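Long-range contacts in nitrite reductase (PDB 2DV6), which probably reduces nitrite to nitric oxide with electrons from cytochrome c, using bound copper ions, as a step of denitrification: residues P26-L31 with Q66-N71; V79-Y84 with S98-V103. All blocks are in the same frame, centred on the assembly; numbering follows the deposited sequence.

Contact 1 (P26-L31 with Q66-N71); sequences PVVFTL and QVNLVN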
# COMPACT_ATOMS: atom_id res chain seq x y z
N PRO A 26 21.24 20.38 -24.19
CA PRO A 26 19.96 19.83 -24.71
C PRO A 26 18.78 20.23 -23.83
O PRO A 26 18.94 20.42 -22.61
CB PRO A 26 20.16 18.30 -24.73
CG PRO A 26 21.41 18.03 -23.97
CD PRO A 26 22.24 19.31 -23.93
N VAL A 27 17.64 20.46 -24.47
CA VAL A 27 16.38 20.61 -23.79
C VAL A 27 15.80 19.18 -23.59
O VAL A 27 15.72 18.38 -24.53
CB VAL A 27 15.43 21.65 -24.52
CG1 VAL A 27 15.19 21.27 -25.95
CG2 VAL A 27 14.05 21.81 -23.78
N VAL A 28 15.48 18.85 -22.35
CA VAL A 28 15.18 17.47 -21.97
C VAL A 28 13.72 17.35 -21.61
O VAL A 28 13.24 18.14 -20.84
CB VAL A 28 16.08 16.98 -20.80
CG1 VAL A 28 15.79 15.52 -20.48
CG2 VAL A 28 17.59 17.15 -21.15
N PHE A 29 13.02 16.37 -22.18
CA PHE A 29 11.62 16.12 -21.85
C PHE A 29 11.53 14.70 -21.38
O PHE A 29 12.08 13.81 -22.03
CB PHE A 29 10.70 16.29 -23.10
CG PHE A 29 10.71 17.69 -23.65
CD1 PHE A 29 11.47 17.99 -24.76
CD2 PHE A 29 10.04 18.71 -22.99
CE1 PHE A 29 11.50 19.28 -25.24
CE2 PHE A 29 10.06 20.03 -23.47
CZ PHE A 29 10.79 20.31 -24.59
N THR A 30 10.84 14.49 -20.25
CA THR A 30 10.59 13.12 -19.78
C THR A 30 9.11 12.76 -19.93
O THR A 30 8.26 13.54 -19.55
CB THR A 30 11.09 12.92 -18.32
OG1 THR A 30 12.49 13.19 -18.30
CG2 THR A 30 10.83 11.49 -17.82
N LEU A 31 8.85 11.59 -20.53
CA LEU A 31 7.52 11.06 -20.78
C LEU A 31 7.44 9.70 -20.11
O LEU A 31 8.31 8.84 -20.31
CB LEU A 31 7.26 10.89 -22.30
CG LEU A 31 7.36 12.15 -23.18
CD1 LEU A 31 7.20 11.89 -24.72
CD2 LEU A 31 6.37 13.20 -22.73
N GLN A 66 16.22 16.24 -26.34
CA GLN A 66 16.40 14.91 -25.76
C GLN A 66 15.06 14.48 -25.18
O GLN A 66 14.40 15.25 -24.49
CB GLN A 66 17.50 14.89 -24.67
CG GLN A 66 17.67 13.52 -23.96
CD GLN A 66 18.70 13.57 -22.86
OE1 GLN A 66 19.74 14.17 -23.03
NE2 GLN A 66 18.42 12.93 -21.73
N VAL A 67 14.66 13.25 -25.50
CA VAL A 67 13.42 12.71 -24.96
C VAL A 67 13.72 11.45 -24.15
O VAL A 67 14.39 10.56 -24.64
CB VAL A 67 12.40 12.42 -26.09
CG1 VAL A 67 11.12 11.76 -25.52
CG2 VAL A 67 12.02 13.76 -26.80
N ASN A 68 13.23 11.40 -22.91
CA ASN A 68 13.43 10.25 -22.03
C ASN A 68 12.09 9.52 -21.90
O ASN A 68 11.14 10.06 -21.35
CB ASN A 68 13.84 10.68 -20.62
CG ASN A 68 15.09 11.52 -20.58
OD1 ASN A 68 16.04 11.35 -21.38
ND2 ASN A 68 15.14 12.41 -19.58
N LEU A 69 12.01 8.29 -22.35
CA LEU A 69 10.77 7.56 -22.29
C LEU A 69 10.90 6.52 -21.19
O LEU A 69 11.83 5.71 -21.21
CB LEU A 69 10.56 6.85 -23.63
CG LEU A 69 9.22 6.24 -24.07
CD1 LEU A 69 9.34 4.77 -24.52
CD2 LEU A 69 7.97 6.54 -23.21
N VAL A 70 9.96 6.55 -20.24
CA VAL A 70 9.90 5.52 -19.19
C VAL A 70 8.56 4.81 -19.27
O VAL A 70 7.51 5.44 -19.31
CB VAL A 70 10.07 6.16 -17.76
CG1 VAL A 70 10.04 5.09 -16.64
CG2 VAL A 70 11.34 7.03 -17.70
N ASN A 71 8.60 3.49 -19.26
CA ASN A 71 7.43 2.66 -19.33
C ASN A 71 6.75 2.66 -17.95
O ASN A 71 7.38 2.32 -16.92
CB ASN A 71 7.88 1.24 -19.77
CG ASN A 71 6.73 0.30 -19.98
OD1 ASN A 71 5.78 0.29 -19.20
ND2 ASN A 71 6.84 -0.54 -21.01
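The flat carboxamide of Asn68 meets Thr30 through its nitrogen: ND2 donates to Thr30 OG1 at 3.0 Å, the hydroxyl oxygen lying 16° out of the amide plane. Thr30 presents that oxygen because OG1 stands anti to its carbonyl carbon (chi1 -59°). Val28 CG1 presses on the same nitrogen, 3.3 Å from Asn68 ND2. The other end of the amide turns to its own strand: Asn68 OD1 takes Gln66 NE2 at 2.9 Å on a lone pair in the carbonyl plane, nearly in the amide plane of Gln66 as well. Asn68 OD1 is also hydrogen-bonded to the hydroxyl OG1 of Thr99. Gln66, extended beyond CG, runs alongside Val28, whose CG2 is 4.1 Å from Gln66 CD; NE2 of Gln66 is also hydrogen-bonded to OE1 of Glu422. The ring of Phe29 lies on the opposite side of the sheet, obliquely placed to the carbonyl oxygen of Gln66, and reaches Leu57 and Val59 in strand 57-60.

Strands 27-36 and 64-70 are the central, parallel pair of one sheet of a cupredoxin β-sandwich, the copper-binding domain that holds His77, Cys114, His119 and Met124; each has an antiparallel neighbour on its outer side. The axes of their short segments approach to 4.7 Å and are inclined by 17°. Phe29 and Leu31 each bond through both backbone N and O, as in Asn68 N to Phe29 O (2.8 Å) and Leu31 N to Asn68 O, while Gln66 N reaches Val27 O and Val70 N reaches Leu31 O. On the Phe29 side, Leu31 CD1 packs on Val67 CG1 at 4.0 Å, and the side chain of Leu69 comes within about 4 Å of that of the copper ligand His77. On the other side, Tyr315 of the second subunit packs against Thr30, Asn68 and Val70.

Contact 2 (V79-Y84 with S98-V103); sequences VVVDQY and STFSFV
Val79, Val81 and Tyr84 meet Phe100 and Phe102 in an apolar contact between the two sheets of a sandwich, with no hydrogen bond across it. Strand 80-81 belongs to one sheet and strand 97-103 to the other, and alternate residues of each turn inward. The tip of Phe100 meets two valines: its CE1 is 4.0 Å from Val79 CB, which is placed obliquely to the ring, while Val81 CG2 comes to the ring edge, 4.0 Å from CZ of Phe100. The same Val81 methyl also reaches Phe102 CE1, at 4.1 Å. Phe102 takes the crowded position between its backbone N and carbonyl carbon (chi1 65°), which carries its ring in toward Tyr84. There Phe102 CD2 lies over one face of the Tyr84 ring, offset toward the rim; the ring planes are inclined by 38°, with centroids 4.8 Å apart. Tyr84 is fixed further by a hydrogen bond from its hydroxyl group to Lys106 O and by an edge-to-face pairing with Phe110. An alanine here would probably leave a gap beside Phe102 and the Lys106 carbonyl without its hydroxyl partner. Aliphatic and aromatic side chains meeting between two sheets in this way form the hydrophobic core of the cupredoxin β-sandwich.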
# COMPACT_ATOMS: atom_id res chain seq x y z
N VAL A 79 8.66 5.81 -28.81
CA VAL A 79 8.27 7.12 -29.29
C VAL A 79 8.95 7.28 -30.65
O VAL A 79 10.15 7.06 -30.77
CB VAL A 79 8.85 8.28 -28.46
CG1 VAL A 79 8.23 9.61 -28.92
CG2 VAL A 79 8.63 8.10 -27.02
N VAL A 80 8.17 7.68 -31.65
CA VAL A 80 8.70 7.97 -32.97
C VAL A 80 8.41 9.43 -33.26
O VAL A 80 7.30 9.89 -33.02
CB VAL A 80 8.08 7.03 -34.05
CG1 VAL A 80 8.58 7.38 -35.48
CG2 VAL A 80 8.37 5.58 -33.71
N VAL A 81 9.41 10.17 -33.74
CA VAL A 81 9.14 11.56 -34.12
C VAL A 81 8.95 11.64 -35.62
O VAL A 81 9.87 11.38 -36.42
CB VAL A 81 10.15 12.59 -33.59
CG1 VAL A 81 9.73 14.03 -34.04
CG2 VAL A 81 10.22 12.51 -32.08
N ASP A 82 7.72 12.02 -35.96
CA ASP A 82 7.20 11.86 -37.31
C ASP A 82 8.10 12.31 -38.47
O ASP A 82 8.33 11.52 -39.41
CB ASP A 82 5.81 12.47 -37.45
CG ASP A 82 5.15 12.07 -38.76
OD1 ASP A 82 5.51 10.99 -39.31
OD2 ASP A 82 4.30 12.85 -39.24
N GLN A 83 8.62 13.53 -38.48
CA GLN A 83 9.37 13.82 -39.72
C GLN A 83 10.89 13.83 -39.59
O GLN A 83 11.60 13.88 -40.58
CB GLN A 83 8.79 15.05 -40.45
CG GLN A 83 7.27 15.17 -40.23
CD GLN A 83 6.53 15.80 -41.37
OE1 GLN A 83 6.00 16.92 -41.25
NE2 GLN A 83 6.44 15.08 -42.51
N TYR A 84 11.39 13.73 -38.36
CA TYR A 84 12.82 13.73 -38.08
C TYR A 84 13.42 12.34 -38.14
O TYR A 84 14.64 12.18 -38.15
CB TYR A 84 13.08 14.35 -36.71
CG TYR A 84 12.95 15.84 -36.70
CD1 TYR A 84 11.72 16.46 -36.41
CD2 TYR A 84 14.04 16.65 -37.00
CE1 TYR A 84 11.61 17.84 -36.40
CE2 TYR A 84 13.92 18.03 -36.99
CZ TYR A 84 12.71 18.62 -36.68
OH TYR A 84 12.61 19.99 -36.68
N SER A 98 14.12 4.30 -22.43
CA SER A 98 14.96 4.57 -23.55
C SER A 98 15.02 6.06 -23.70
O SER A 98 14.00 6.78 -23.59
CB SER A 98 14.43 3.98 -24.86
OG SER A 98 15.26 4.42 -25.94
N THR A 99 16.19 6.50 -24.04
CA THR A 99 16.52 7.89 -24.11
C THR A 99 17.02 8.15 -25.59
O THR A 99 17.70 7.29 -26.19
CB THR A 99 17.59 7.98 -23.00
OG1 THR A 99 17.18 8.83 -21.89
CG2 THR A 99 18.91 8.15 -23.51
N PHE A 100 16.67 9.29 -26.19
CA PHE A 100 17.15 9.62 -27.56
C PHE A 100 17.09 11.11 -27.77
O PHE A 100 16.51 11.82 -26.96
CB PHE A 100 16.36 8.87 -28.67
CG PHE A 100 14.95 9.42 -28.91
CD1 PHE A 100 13.92 9.18 -28.00
CD2 PHE A 100 14.65 10.14 -30.07
CE1 PHE A 100 12.60 9.67 -28.24
CE2 PHE A 100 13.38 10.63 -30.30
CZ PHE A 100 12.34 10.40 -29.37
N SER A 101 17.68 11.58 -28.87
CA SER A 101 17.78 13.00 -29.16
C SER A 101 17.72 13.25 -30.65
O SER A 101 17.91 12.33 -31.47
CB SER A 101 19.07 13.58 -28.59
OG SER A 101 20.20 12.94 -29.17
N PHE A 102 17.42 14.49 -31.01
CA PHE A 102 17.50 14.93 -32.40
C PHE A 102 17.72 16.44 -32.42
O PHE A 102 17.39 17.11 -31.46
CB PHE A 102 16.23 14.55 -33.17
CG PHE A 102 14.98 15.24 -32.67
CD1 PHE A 102 14.23 14.68 -31.64
CD2 PHE A 102 14.56 16.44 -33.23
CE1 PHE A 102 13.09 15.31 -31.16
CE2 PHE A 102 13.43 17.08 -32.76
CZ PHE A 102 12.69 16.52 -31.73
N VAL A 103 18.30 16.96 -33.49
CA VAL A 103 18.45 18.41 -33.64
C VAL A 103 17.18 18.89 -34.32
O VAL A 103 16.79 18.36 -35.38
CB VAL A 103 19.71 18.81 -34.46
CG1 VAL A 103 19.77 20.35 -34.59
CG2 VAL A 103 20.99 18.32 -33.76

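The two contacts show the two levels at which a cupredoxin sandwich is held together: contact 1 pairs strands within one sheet, and contact 2 packs that sheet on the opposite one. They come in series along the chain, with their centres 10 Å apart. Strands 64-70 and 97-103, one from each contact, are antiparallel neighbours, joined by probable hydrogen bonds from Val67 N to Phe100 O and from Leu69 N to Ser98 O. Between the sheets, Leu69 CG of contact 1 rests 3.5 Å from Val79 CG2 of contact 2, close to the copper site. Both contacts also touch the second subunit, so the shared sheet faces the sandwich core on one side and the oligomer on the other.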